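Long-range contacts in pectate lyase 1 (Juniperus ashei, PDB 1PXZ), which catalyses, with low activity and calcium as cofactor, the eliminative cleavage of pectate, and is the major allergen of cedar pollen: residues N190-H195 with A218-G223; A241-D246 with E264-T269; I117-H122 with I163-L168. All coordinates share one frame; numbering follows the deposited sequence.

From the N terminus, contact 3 comes first: 40 residues, half of them strand, leave H122 and return to I163, completing one coil of the parallel beta-helix. Contact 1 follows, closing a coil of 22 intervening residues between H195 and A218, and contact 2 closes the next-but-one with 17 between D246 and E264. The three are strictly in series; none nests in or crosses another. They nevertheless share one ladder of parallel strands. H191 N lies 2.9 Å from N166 O, joining contacts 3 and 1, and F222 N lies 2.8 Å from N244 O, joining contacts 1 and 2. Contacts 2 and 3 do not touch, their centres being about 19 Å apart.

Contact 1 of 3, residues N190-H195 with A218-G223; sequences NHFFNH and AFNQFG
The segment 218-223 leaves its first strand at F219, whose positive phi turns the chain before it reaches N190-H195. N220 follows, with CG anti to its carbonyl carbon exactly as in N190. The two asparagines therefore run side by side in the same direction, and their amide planes differ by just 7°. At Q221 the parallel pairing begins: Q221 N donates to N190 O at 2.9 Å, and Q221 O accepts from F192 N at 3.0 Å, both nearly along the C=O axis. The Q221 side chain starts out anti to its backbone N and passes H191, CG lying 3.5 Å from H191 CD2, before bending so that OE1 bonds N244. F222 points to the other face of the sheet, where its ring lies alongside that of F192. The planes are 11° apart but slid, so the rings barely overlap, and the closest atoms are F222 CE1 and F192 CD1, 3.4 Å apart. The F192 side chain also touches L175, I176, V198 and M199. G223 ends the pairing by giving its N-H to F192 O at 2.7 Å; its phi of 112° with extended psi suits glycine. G223 O takes the NE2 proton of H191 at 2.8 Å, a bond lying in the imidazole plane yet above the carbonyl plane. F193 CD1 sits 3.5 Å over the centre of the same imidazole, flanking it on one face. Aligned asparagines at a turn beside aromatic rings piled inside, continued here by Y245 against F222, are the asparagine ladder and aromatic stack of pectate lyase parallel beta-helices.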
ATOM      1  N   ASN A 190       6.308  -4.151  -1.220  1.00  4.51           N
ATOM      2  CA  ASN A 190       5.467  -4.512  -2.358  1.00  7.03           C
ATOM      3  C   ASN A 190       6.203  -4.378  -3.692  1.00  7.93           C
ATOM      4  O   ASN A 190       7.180  -3.641  -3.755  1.00  5.97           O
ATOM      5  CB  ASN A 190       4.265  -3.578  -2.436  1.00  8.08           C
ATOM      6  CG  ASN A 190       3.458  -3.611  -1.142  1.00 13.98           C
ATOM      7  OD1 ASN A 190       3.455  -2.642  -0.373  1.00 12.46           O
ATOM      8  ND2 ASN A 190       2.781  -4.730  -0.941  1.00  5.93           N
ATOM      9  N   HIS A 191       5.718  -5.052  -4.732  1.00  5.99           N
ATOM     10  CA  HIS A 191       6.274  -4.846  -6.079  1.00  4.93           C
ATOM     11  C   HIS A 191       5.168  -4.221  -6.923  1.00  8.63           C
ATOM     12  O   HIS A 191       4.150  -4.886  -7.101  1.00  8.41           O
ATOM     13  CB  HIS A 191       6.788  -6.148  -6.663  1.00 11.67           C
ATOM     14  CG  HIS A 191       7.404  -6.038  -8.024  1.00  8.96           C
ATOM     15  ND1 HIS A 191       7.574  -7.132  -8.856  1.00 13.37           N
ATOM     16  CD2 HIS A 191       7.895  -4.961  -8.697  1.00  8.65           C
ATOM     17  CE1 HIS A 191       8.138  -6.730  -9.988  1.00 13.27           C
ATOM     18  NE2 HIS A 191       8.350  -5.416  -9.920  1.00 10.51           N
ATOM     19  N   PHE A 192       5.327  -2.986  -7.363  1.00  5.13           N
ATOM     20  CA  PHE A 192       4.349  -2.301  -8.205  1.00  9.23           C
ATOM     21  C   PHE A 192       4.866  -2.289  -9.635  1.00 13.71           C
ATOM     22  O   PHE A 192       6.014  -1.848  -9.829  1.00 10.22           O
ATOM     23  CB  PHE A 192       4.128  -0.857  -7.760  1.00  9.06           C
ATOM     24  CG  PHE A 192       3.686  -0.653  -6.333  1.00  6.71           C
ATOM     25  CD1 PHE A 192       4.655  -0.560  -5.337  1.00  5.96           C
ATOM     26  CD2 PHE A 192       2.349  -0.564  -6.004  1.00  9.70           C
ATOM     27  CE1 PHE A 192       4.282  -0.377  -4.017  1.00  6.15           C
ATOM     28  CE2 PHE A 192       1.961  -0.366  -4.685  1.00 10.23           C
ATOM     29  CZ  PHE A 192       2.934  -0.280  -3.701  1.00 10.21           C
ATOM     30  N   PHE A 193       4.091  -2.736 -10.622  1.00  8.10           N
ATOM     31  CA  PHE A 193       4.675  -2.791 -11.972  1.00  7.74           C
ATOM     32  C   PHE A 193       3.589  -2.804 -13.053  1.00  9.53           C
ATOM     33  O   PHE A 193       2.425  -3.086 -12.766  1.00  9.55           O
ATOM     34  CB  PHE A 193       5.622  -3.984 -12.115  1.00  7.12           C
ATOM     35  CG  PHE A 193       4.950  -5.353 -11.979  1.00  9.49           C
ATOM     36  CD1 PHE A 193       4.722  -5.908 -10.730  1.00 11.19           C
ATOM     37  CD2 PHE A 193       4.570  -6.075 -13.099  1.00 10.64           C
ATOM     38  CE1 PHE A 193       4.144  -7.152 -10.619  1.00 12.34           C
ATOM     39  CE2 PHE A 193       3.959  -7.326 -12.998  1.00 10.91           C
ATOM     40  CZ  PHE A 193       3.737  -7.859 -11.739  1.00  9.56           C
ATOM     41  N   ASN A 194       4.025  -2.483 -14.276  1.00  6.42           N
ATOM     42  CA  ASN A 194       3.137  -2.498 -15.442  1.00  9.07           C
ATOM     43  C   ASN A 194       1.835  -1.787 -15.172  1.00 12.37           C
ATOM     44  O   ASN A 194       0.746  -2.356 -15.325  1.00 12.36           O
ATOM     45  CB  ASN A 194       2.864  -3.950 -15.872  1.00  8.78           C
ATOM     46  CG  ASN A 194       4.118  -4.646 -16.376  1.00 21.93           C
ATOM     47  OD1 ASN A 194       5.210  -4.075 -16.520  1.00 19.43           O
ATOM     48  ND2 ASN A 194       3.947  -5.943 -16.662  1.00 25.21           N
ATOM     49  N   HIS A 195       1.905  -0.526 -14.754  1.00  7.57           N
ATOM     50  CA  HIS A 195       0.716   0.183 -14.307  1.00  8.12           C
ATOM     51  C   HIS A 195       0.970   1.688 -14.344  1.00 11.26           C
ATOM     52  O   HIS A 195       2.063   2.056 -13.906  1.00 12.49           O
ATOM     53  CB  HIS A 195       0.339  -0.244 -12.865  1.00 10.36           C
ATOM     54  CG  HIS A 195      -0.965   0.362 -12.471  1.00 10.07           C
ATOM     55  ND1 HIS A 195      -1.090   1.570 -11.800  1.00 14.43           N
ATOM     56  CD2 HIS A 195      -2.230  -0.080 -12.705  1.00  7.43           C
ATOM     57  CE1 HIS A 195      -2.382   1.837 -11.634  1.00  7.76           C
ATOM     58  NE2 HIS A 195      -3.081   0.849 -12.173  1.00 12.56           N
ATOM     59  N   ALA A 218       7.835   2.058   2.429  1.00  6.72           N
ATOM     60  CA  ALA A 218       9.193   1.556   2.596  1.00  7.69           C
ATOM     61  C   ALA A 218       9.515   0.205   1.960  1.00 10.87           C
ATOM     62  O   ALA A 218       8.720  -0.729   2.013  1.00  6.41           O
ATOM     63  CB  ALA A 218       9.469   1.457   4.098  1.00  7.42           C
ATOM     64  N   PHE A 219      10.709   0.098   1.409  1.00  6.29           N
ATOM     65  CA  PHE A 219      11.275  -1.132   0.874  1.00  7.45           C
ATOM     66  C   PHE A 219      10.463  -1.688  -0.302  1.00  5.31           C
ATOM     67  O   PHE A 219      10.451  -2.907  -0.535  1.00  8.42           O
ATOM     68  CB  PHE A 219      11.409  -2.204   1.959  1.00  4.84           C
ATOM     69  CG  PHE A 219      11.997  -1.689   3.269  1.00  5.58           C
ATOM     70  CD1 PHE A 219      13.309  -1.260   3.291  1.00 10.75           C
ATOM     71  CD2 PHE A 219      11.232  -1.664   4.424  1.00 11.68           C
ATOM     72  CE1 PHE A 219      13.859  -0.783   4.482  1.00 14.30           C
ATOM     73  CE2 PHE A 219      11.762  -1.163   5.608  1.00 17.43           C
ATOM     74  CZ  PHE A 219      13.072  -0.716   5.617  1.00 15.17           C
ATOM     75  N   ASN A 220       9.808  -0.822  -1.049  1.00  4.00           N
ATOM     76  CA  ASN A 220       9.019  -1.237  -2.205  1.00 10.74           C
ATOM     77  C   ASN A 220       9.872  -1.205  -3.470  1.00  9.43           C
ATOM     78  O   ASN A 220      10.813  -0.410  -3.553  1.00  7.25           O
ATOM     79  CB  ASN A 220       7.795  -0.348  -2.414  1.00  7.96           C
ATOM     80  CG  ASN A 220       6.885  -0.268  -1.208  1.00  8.59           C
ATOM     81  OD1 ASN A 220       6.870   0.710  -0.457  1.00 11.11           O
ATOM     82  ND2 ASN A 220       6.094  -1.317  -1.011  1.00  3.45           N
ATOM     83  N   GLN A 221       9.521  -2.056  -4.420  1.00  5.50           N
ATOM     84  CA  GLN A 221      10.110  -2.026  -5.752  1.00  6.30           C
ATOM     85  C   GLN A 221       9.117  -1.311  -6.657  1.00  8.34           C
ATOM     86  O   GLN A 221       8.017  -1.825  -6.871  1.00  7.80           O
ATOM     87  CB  GLN A 221      10.430  -3.436  -6.294  1.00  7.56           C
ATOM     88  CG  GLN A 221      10.840  -3.370  -7.775  1.00 10.62           C
ATOM     89  CD  GLN A 221      12.186  -2.661  -7.949  1.00 10.85           C
ATOM     90  OE1 GLN A 221      13.157  -2.923  -7.256  1.00 12.42           O
ATOM     91  NE2 GLN A 221      12.268  -1.748  -8.904  1.00 13.33           N
ATOM     92  N   PHE A 222       9.465  -0.134  -7.174  1.00  5.11           N
ATOM     93  CA  PHE A 222       8.568   0.604  -8.050  1.00  3.24           C
ATOM     94  C   PHE A 222       8.966   0.405  -9.498  1.00  9.86           C
ATOM     95  O   PHE A 222       9.937   1.018  -9.983  1.00  9.77           O
ATOM     96  CB  PHE A 222       8.611   2.102  -7.706  1.00  6.97           C
ATOM     97  CG  PHE A 222       7.804   2.428  -6.461  1.00  4.73           C
ATOM     98  CD1 PHE A 222       6.427   2.332  -6.454  1.00  7.42           C
ATOM     99  CD2 PHE A 222       8.456   2.839  -5.321  1.00  7.21           C
ATOM    100  CE1 PHE A 222       5.685   2.644  -5.319  1.00  8.63           C
ATOM    101  CE2 PHE A 222       7.733   3.134  -4.160  1.00  7.36           C
ATOM    102  CZ  PHE A 222       6.359   3.012  -4.159  1.00  9.70           C
ATOM    103  N   GLY A 223       8.236  -0.449 -10.206  1.00  4.65           N
ATOM    104  CA  GLY A 223       8.607  -0.731 -11.581  1.00  7.83           C
ATOM    105  C   GLY A 223       9.110  -2.135 -11.801  1.00  8.85           C
ATOM    106  O   GLY A 223       9.219  -2.963 -10.871  1.00  9.91           O
TER

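Contact 2 of 3, residues A241-D246 with E264-T269; sequences ANNNYD and EGNSFT
Y245 and F268 point into the same side of the sheet and run alongside each other, both with CG anti to the carbonyl carbon. Their planes are inclined by 34°, so the pair is oblique: F268 CE1 lies over one face of the tyrosine, offset toward its rim, and is 3.4 Å from Y245 CE1. The tyrosine hydroxyl is bonded elsewhere, to M230 O, while F222 stacks on the Y245 ring. N243 and N266 also lie parallel, their amides 15° apart. N266 OD1 accepts the backbone N-H of N243 at 2.9 Å, in the plane of its carbonyl, and N266 ND2 reaches back to V240 O and S263 OG. On the face bearing N244 and S267, a water lies 3.0 Å from S267 OG and 2.7 Å from T269 OG1; N244 OD1 and Y245 O are also in reach, and atoms elsewhere bring the acceptors above its two protons, while N244 ND2 bonds Q221 OE1. The backbones beneath pair in parallel, S267 N to N243 O (3.0 Å) and Y245 N to S267 O (2.8 Å). The chemistry is thus split by face: aromatic where Y245 and F268 point, polar and bridged by one water on the face of N244 and S267, which helix 335-338 partly covers. The carboxylate of buried E264, bridged to R300 and bonded by H239 and T318, would be expected to stay ionised.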
ATOM      1  N   ALA A 241      10.919   5.708   2.212  1.00  6.22           N
ATOM      2  CA  ALA A 241      12.236   5.275   2.656  1.00  5.97           C
ATOM      3  C   ALA A 241      12.744   3.968   2.066  1.00  9.51           C
ATOM      4  O   ALA A 241      12.018   2.969   2.111  1.00  8.79           O
ATOM      5  CB  ALA A 241      12.180   5.094   4.185  1.00  8.68           C
ATOM      6  N   ASN A 242      13.965   3.914   1.556  1.00  7.43           N
ATOM      7  CA  ASN A 242      14.609   2.699   1.070  1.00  5.64           C
ATOM      8  C   ASN A 242      13.740   1.933   0.062  1.00  9.07           C
ATOM      9  O   ASN A 242      13.617   0.705   0.114  1.00  8.89           O
ATOM     10  CB  ASN A 242      14.977   1.804   2.242  1.00  7.83           C
ATOM     11  CG  ASN A 242      16.290   2.242   2.871  1.00 16.22           C
ATOM     12  OD1 ASN A 242      17.110   2.977   2.307  1.00 15.52           O
ATOM     13  ND2 ASN A 242      16.478   1.749   4.072  1.00  6.48           N
ATOM     14  N   ASN A 243      13.162   2.696  -0.870  1.00  7.68           N
ATOM     15  CA  ASN A 243      12.485   2.071  -2.006  1.00  8.77           C
ATOM     16  C   ASN A 243      13.380   2.096  -3.243  1.00 12.22           C
ATOM     17  O   ASN A 243      14.270   2.940  -3.310  1.00 10.20           O
ATOM     18  CB  ASN A 243      11.196   2.812  -2.334  1.00  9.29           C
ATOM     19  CG  ASN A 243      10.294   3.070  -1.143  1.00 13.70           C
ATOM     20  OD1 ASN A 243      10.302   4.121  -0.494  1.00 11.75           O
ATOM     21  ND2 ASN A 243       9.472   2.062  -0.878  1.00  4.50           N
ATOM     22  N   ASN A 244      13.141   1.222  -4.211  1.00  4.83           N
ATOM     23  CA  ASN A 244      13.950   1.149  -5.436  1.00  4.94           C
ATOM     24  C   ASN A 244      13.119   1.526  -6.643  1.00  9.04           C
ATOM     25  O   ASN A 244      12.049   0.938  -6.870  1.00 11.38           O
ATOM     26  CB  ASN A 244      14.499  -0.275  -5.558  1.00  7.49           C
ATOM     27  CG  ASN A 244      15.644  -0.428  -6.529  1.00 13.44           C
ATOM     28  OD1 ASN A 244      16.444   0.491  -6.717  1.00 15.42           O
ATOM     29  ND2 ASN A 244      15.760  -1.584  -7.172  1.00 14.56           N
ATOM     30  N   TYR A 245      13.538   2.503  -7.448  1.00  4.47           N
ATOM     31  CA  TYR A 245      12.722   2.977  -8.547  1.00  4.99           C
ATOM     32  C   TYR A 245      13.394   2.687  -9.900  1.00 11.55           C
ATOM     33  O   TYR A 245      14.496   3.175 -10.138  1.00  9.66           O
ATOM     34  CB  TYR A 245      12.446   4.483  -8.472  1.00  9.06           C
ATOM     35  CG  TYR A 245      11.580   4.990  -7.344  1.00  5.88           C
ATOM     36  CD1 TYR A 245      12.146   5.081  -6.059  1.00  7.62           C
ATOM     37  CD2 TYR A 245      10.261   5.373  -7.519  1.00  5.85           C
ATOM     38  CE1 TYR A 245      11.376   5.544  -5.010  1.00  5.16           C
ATOM     39  CE2 TYR A 245       9.477   5.848  -6.470  1.00  6.02           C
ATOM     40  CZ  TYR A 245      10.071   5.918  -5.217  1.00  9.94           C
ATOM     41  OH  TYR A 245       9.334   6.373  -4.140  1.00  7.89           O
ATOM     42  N   ASP A 246      12.714   1.935 -10.751  1.00  8.07           N
ATOM     43  CA  ASP A 246      12.996   1.823 -12.173  1.00  8.32           C
ATOM     44  C   ASP A 246      12.536   3.086 -12.892  1.00  8.32           C
ATOM     45  O   ASP A 246      11.815   3.875 -12.306  1.00  8.95           O
ATOM     46  CB  ASP A 246      12.250   0.632 -12.799  1.00  5.82           C
ATOM     47  CG  ASP A 246      12.814  -0.698 -12.353  1.00 10.12           C
ATOM     48  OD1 ASP A 246      14.061  -0.872 -12.419  1.00 11.85           O
ATOM     49  OD2 ASP A 246      12.034  -1.595 -11.938  1.00 13.71           O
ATOM     50  N   GLU A 264      13.950   9.433   1.884  1.00  6.12           N
ATOM     51  CA  GLU A 264      15.211   9.055   2.519  1.00  5.50           C
ATOM     52  C   GLU A 264      15.720   7.717   2.035  1.00 10.69           C
ATOM     53  O   GLU A 264      14.983   6.721   2.109  1.00 10.76           O
ATOM     54  CB  GLU A 264      14.935   9.020   4.029  1.00 11.27           C
ATOM     55  CG  GLU A 264      16.133   8.710   4.903  1.00 16.23           C
ATOM     56  CD  GLU A 264      15.844   8.854   6.387  1.00 21.32           C
ATOM     57  OE1 GLU A 264      14.662   8.995   6.785  1.00 14.03           O
ATOM     58  OE2 GLU A 264      16.847   8.810   7.143  1.00 17.83           O
ATOM     59  N   GLY A 265      16.942   7.656   1.528  1.00  6.50           N
ATOM     60  CA  GLY A 265      17.539   6.386   1.167  1.00  7.34           C
ATOM     61  C   GLY A 265      16.867   5.683   0.008  1.00 10.75           C
ATOM     62  O   GLY A 265      16.962   4.443  -0.108  1.00 10.91           O
ATOM     63  N   ASN A 266      16.206   6.398  -0.886  1.00  7.10           N
ATOM     64  CA  ASN A 266      15.634   5.800  -2.097  1.00  6.65           C
ATOM     65  C   ASN A 266      16.674   5.699  -3.201  1.00 16.02           C
ATOM     66  O   ASN A 266      17.672   6.429  -3.150  1.00 10.34           O
ATOM     67  CB  ASN A 266      14.448   6.654  -2.564  1.00  6.89           C
ATOM     68  CG  ASN A 266      13.347   6.640  -1.516  1.00  7.48           C
ATOM     69  OD1 ASN A 266      12.816   5.559  -1.232  1.00  9.18           O
ATOM     70  ND2 ASN A 266      13.010   7.793  -0.963  1.00  4.86           N
ATOM     71  N   SER A 267      16.458   4.838  -4.188  1.00  7.57           N
ATOM     72  CA  SER A 267      17.354   4.807  -5.348  1.00  7.77           C
ATOM     73  C   SER A 267      16.501   5.074  -6.588  1.00 18.39           C
ATOM     74  O   SER A 267      15.526   4.361  -6.856  1.00  8.91           O
ATOM     75  CB  SER A 267      18.090   3.483  -5.444  1.00 11.24           C
ATOM     76  OG  SER A 267      18.837   3.389  -6.660  1.00 11.89           O
ATOM     77  N   PHE A 268      16.842   6.130  -7.327  1.00  9.56           N
ATOM     78  CA  PHE A 268      16.015   6.565  -8.443  1.00  6.91           C
ATOM     79  C   PHE A 268      16.808   6.420  -9.741  1.00 13.80           C
ATOM     80  O   PHE A 268      17.864   7.053  -9.854  1.00 11.34           O
ATOM     81  CB  PHE A 268      15.578   8.015  -8.267  1.00 11.98           C
ATOM     82  CG  PHE A 268      14.822   8.425  -7.019  1.00  9.62           C
ATOM     83  CD1 PHE A 268      13.465   8.144  -6.873  1.00  7.73           C
ATOM     84  CD2 PHE A 268      15.471   9.100  -5.984  1.00  8.34           C
ATOM     85  CE1 PHE A 268      12.805   8.545  -5.716  1.00  7.84           C
ATOM     86  CE2 PHE A 268      14.811   9.505  -4.835  1.00  8.93           C
ATOM     87  CZ  PHE A 268      13.452   9.237  -4.699  1.00  8.20           C
ATOM     88  N   THR A 269      16.323   5.620 -10.676  1.00 13.76           N
ATOM     89  CA  THR A 269      16.942   5.503 -12.005  1.00  7.88           C
ATOM     90  C   THR A 269      16.063   6.209 -13.019  1.00  8.02           C
ATOM     91  O   THR A 269      14.937   5.783 -13.302  1.00 13.09           O
ATOM     92  CB  THR A 269      17.159   4.023 -12.372  1.00  8.34           C
ATOM     93  OG1 THR A 269      18.048   3.444 -11.413  1.00 12.21           O
ATOM     94  CG2 THR A 269      17.799   3.917 -13.752  1.00 15.03           C
TER
HETATM   95  O   HOH W   1      17.109   2.671  -8.961  1.00 20.83           O

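Contact 3 of 3, residues I117-H122 with I163-L168; sequences ILHSLH and IDHNSL
Backbone hydrogen bonds set the parallel register. D164 N donates to L118 O at 2.9 Å, nearly along the C=O axis; S120 N reaches D164 O at 3.2 Å, and beyond the turn S167 N bonds L121 O at 2.8 Å. Side-chain to backbone bonds fill the gap between them. The amide of N166, its CG anti to the carbonyl carbon, spans the bend with both ends: OD1 accepts on a lone pair from L121 N at 2.9 Å, and ND2 donates to L118 O at 3.1 Å with a nearly straight N-H (171°) from above the carbonyl plane. L118 O is therefore gripped twice. One bond joins side chain to side chain. H119 and D164 both leave anti to the backbone N and lie parallel, imidazole and carboxylate 12° from coplanar, so that H119 ND1 meets the anti lone pair of D164 OD2 at 2.9 Å. S188 and N189 hold OD1, which fixes the carboxylate's rotation. Weaker CA-H...O contacts support the turn, where S120 and H165 both have positive phi; S120 CA lies 3.0 Å from H165 O. Apolar L118 and I163 share the face away from H119 and pack on I153 of strand 153-156. In the fold, this pair is sandwiched between strand 90-93, next to I117-H119, and strand 185-195, whose N190 touches N166, while the C-terminal residues G343 to V345 bond H165, S167 and S120.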
ATOM      1  N   ILE A 117      -4.145  -6.321   7.845  1.00  6.88           N
ATOM      2  CA  ILE A 117      -2.902  -6.690   7.197  1.00  4.50           C
ATOM      3  C   ILE A 117      -3.208  -7.405   5.875  1.00 10.96           C
ATOM      4  O   ILE A 117      -3.932  -8.398   5.858  1.00  9.37           O
ATOM      5  CB  ILE A 117      -2.020  -7.602   8.065  1.00  4.44           C
ATOM      6  CG1 ILE A 117      -1.581  -6.932   9.387  1.00  6.91           C
ATOM      7  CG2 ILE A 117      -0.810  -8.105   7.303  1.00  8.16           C
ATOM      8  CD1 ILE A 117      -0.901  -7.919  10.325  1.00  8.34           C
ATOM      9  N   LEU A 118      -2.649  -6.890   4.781  1.00  6.82           N
ATOM     10  CA  LEU A 118      -2.804  -7.571   3.491  1.00  9.44           C
ATOM     11  C   LEU A 118      -1.402  -7.986   3.072  1.00 10.21           C
ATOM     12  O   LEU A 118      -0.578  -7.101   2.878  1.00  7.31           O
ATOM     13  CB  LEU A 118      -3.440  -6.695   2.437  1.00  7.16           C
ATOM     14  CG  LEU A 118      -4.825  -6.130   2.767  1.00 11.47           C
ATOM     15  CD1 LEU A 118      -5.242  -5.114   1.722  1.00 15.10           C
ATOM     16  CD2 LEU A 118      -5.856  -7.259   2.874  1.00  7.94           C
ATOM     17  N   HIS A 119      -1.156  -9.282   2.954  1.00  5.71           N
ATOM     18  CA  HIS A 119       0.206  -9.723   2.759  1.00  7.99           C
ATOM     19  C   HIS A 119       0.321 -10.881   1.765  1.00 11.85           C
ATOM     20  O   HIS A 119      -0.447 -11.839   1.853  1.00  6.82           O
ATOM     21  CB  HIS A 119       0.730 -10.157   4.118  1.00  3.03           C
ATOM     22  CG  HIS A 119       2.034 -10.871   4.163  1.00  5.43           C
ATOM     23  ND1 HIS A 119       3.243 -10.202   4.221  1.00  6.56           N
ATOM     24  CD2 HIS A 119       2.330 -12.194   4.199  1.00  9.64           C
ATOM     25  CE1 HIS A 119       4.232 -11.100   4.268  1.00  8.26           C
ATOM     26  NE2 HIS A 119       3.701 -12.313   4.249  1.00 10.75           N
ATOM     27  N   SER A 120       1.289 -10.755   0.889  1.00  7.75           N
ATOM     28  CA  SER A 120       1.722 -11.768  -0.072  1.00  4.87           C
ATOM     29  C   SER A 120       0.620 -12.226  -1.021  1.00 11.62           C
ATOM     30  O   SER A 120       0.472 -13.418  -1.337  1.00  7.13           O
ATOM     31  CB  SER A 120       2.351 -12.936   0.698  1.00  8.80           C
ATOM     32  OG  SER A 120       3.121 -13.748  -0.169  1.00 18.14           O
ATOM     33  N   LEU A 121      -0.112 -11.238  -1.516  1.00  8.57           N
ATOM     34  CA  LEU A 121      -1.124 -11.433  -2.541  1.00  7.86           C
ATOM     35  C   LEU A 121      -0.666 -10.905  -3.897  1.00 13.50           C
ATOM     36  O   LEU A 121       0.047  -9.904  -4.022  1.00  8.50           O
ATOM     37  CB  LEU A 121      -2.426 -10.705  -2.195  1.00  6.45           C
ATOM     38  CG  LEU A 121      -3.010 -10.978  -0.811  1.00  8.83           C
ATOM     39  CD1 LEU A 121      -4.183 -10.055  -0.515  1.00  8.55           C
ATOM     40  CD2 LEU A 121      -3.382 -12.463  -0.726  1.00 14.28           C
ATOM     41  N   HIS A 122      -1.134 -11.593  -4.943  1.00  7.47           N
ATOM     42  CA  HIS A 122      -1.017 -10.994  -6.275  1.00  9.00           C
ATOM     43  C   HIS A 122      -2.320 -10.270  -6.599  1.00 12.51           C
ATOM     44  O   HIS A 122      -3.380 -10.920  -6.505  1.00 11.47           O
ATOM     45  CB  HIS A 122      -0.802 -12.044  -7.343  1.00  5.84           C
ATOM     46  CG  HIS A 122       0.361 -12.960  -7.176  1.00 10.90           C
ATOM     47  ND1 HIS A 122       1.534 -12.740  -7.884  1.00 11.86           N
ATOM     48  CD2 HIS A 122       0.548 -14.083  -6.440  1.00  9.33           C
ATOM     49  CE1 HIS A 122       2.400 -13.693  -7.573  1.00 11.34           C
ATOM     50  NE2 HIS A 122       1.835 -14.517  -6.705  1.00 14.95           N
ATOM     51  N   ILE A 163       0.104  -2.867   4.332  1.00  4.33           N
ATOM     52  CA  ILE A 163       0.072  -3.530   3.013  1.00  6.01           C
ATOM     53  C   ILE A 163       1.485  -3.993   2.696  1.00  9.14           C
ATOM     54  O   ILE A 163       2.335  -3.131   2.443  1.00  8.02           O
ATOM     55  CB  ILE A 163      -0.499  -2.545   1.997  1.00 10.27           C
ATOM     56  CG1 ILE A 163      -1.929  -2.096   2.388  1.00 14.44           C
ATOM     57  CG2 ILE A 163      -0.472  -3.076   0.567  1.00  8.19           C
ATOM     58  CD1 ILE A 163      -2.289  -0.877   1.552  1.00 14.64           C
ATOM     59  N   ASP A 164       1.743  -5.303   2.721  1.00  6.27           N
ATOM     60  CA  ASP A 164       3.109  -5.810   2.747  1.00  7.55           C
ATOM     61  C   ASP A 164       3.345  -6.990   1.819  1.00 10.46           C
ATOM     62  O   ASP A 164       2.556  -7.945   1.836  1.00  7.72           O
ATOM     63  CB  ASP A 164       3.422  -6.253   4.189  1.00  7.50           C
ATOM     64  CG  ASP A 164       4.841  -6.701   4.417  1.00 15.28           C
ATOM     65  OD1 ASP A 164       5.801  -5.897   4.325  1.00 10.47           O
ATOM     66  OD2 ASP A 164       5.001  -7.904   4.697  1.00 11.19           O
ATOM     67  N   HIS A 165       4.441  -6.927   1.057  1.00  6.44           N
ATOM     68  CA  HIS A 165       4.835  -8.027   0.188  1.00  6.95           C
ATOM     69  C   HIS A 165       3.739  -8.435  -0.790  1.00  8.59           C
ATOM     70  O   HIS A 165       3.616  -9.635  -1.075  1.00  9.59           O
ATOM     71  CB  HIS A 165       5.243  -9.232   1.053  1.00  5.00           C
ATOM     72  CG  HIS A 165       6.699  -9.225   1.461  1.00  8.61           C
ATOM     73  ND1 HIS A 165       7.727  -9.370   0.566  1.00  5.39           N
ATOM     74  CD2 HIS A 165       7.296  -9.085   2.666  1.00  7.66           C
ATOM     75  CE1 HIS A 165       8.898  -9.329   1.193  1.00  9.97           C
ATOM     76  NE2 HIS A 165       8.668  -9.152   2.491  1.00 10.55           N
ATOM     77  N   ASN A 166       2.971  -7.503  -1.334  1.00  5.39           N
ATOM     78  CA  ASN A 166       2.070  -7.860  -2.435  1.00  5.44           C
ATOM     79  C   ASN A 166       2.692  -7.564  -3.779  1.00  8.47           C
ATOM     80  O   ASN A 166       3.554  -6.698  -3.877  1.00  6.18           O
ATOM     81  CB  ASN A 166       0.767  -7.072  -2.313  1.00  4.60           C
ATOM     82  CG  ASN A 166       0.185  -7.373  -0.932  1.00  5.45           C
ATOM     83  OD1 ASN A 166      -0.260  -8.502  -0.719  1.00  8.88           O
ATOM     84  ND2 ASN A 166       0.223  -6.411  -0.037  1.00  7.06           N
ATOM     85  N   SER A 167       2.209  -8.250  -4.810  1.00  6.91           N
ATOM     86  CA  SER A 167       2.573  -7.977  -6.201  1.00  6.12           C
ATOM     87  C   SER A 167       1.398  -7.333  -6.918  1.00 11.97           C
ATOM     88  O   SER A 167       0.363  -7.974  -7.117  1.00  9.06           O
ATOM     89  CB  SER A 167       2.987  -9.297  -6.863  1.00 11.90           C
ATOM     90  OG  SER A 167       4.263  -9.662  -6.353  1.00 10.63           O
ATOM     91  N   LEU A 168       1.506  -6.059  -7.280  1.00  8.14           N
ATOM     92  CA  LEU A 168       0.373  -5.253  -7.704  1.00  8.78           C
ATOM     93  C   LEU A 168       0.615  -4.674  -9.093  1.00 12.51           C
ATOM     94  O   LEU A 168       1.612  -3.962  -9.229  1.00  7.84           O
ATOM     95  CB  LEU A 168       0.151  -4.105  -6.704  1.00  5.35           C
ATOM     96  CG  LEU A 168       0.053  -4.577  -5.241  1.00 10.78           C
ATOM     97  CD1 LEU A 168       0.070  -3.383  -4.297  1.00 12.84           C
ATOM     98  CD2 LEU A 168      -1.198  -5.419  -5.009  1.00  8.91           C
TER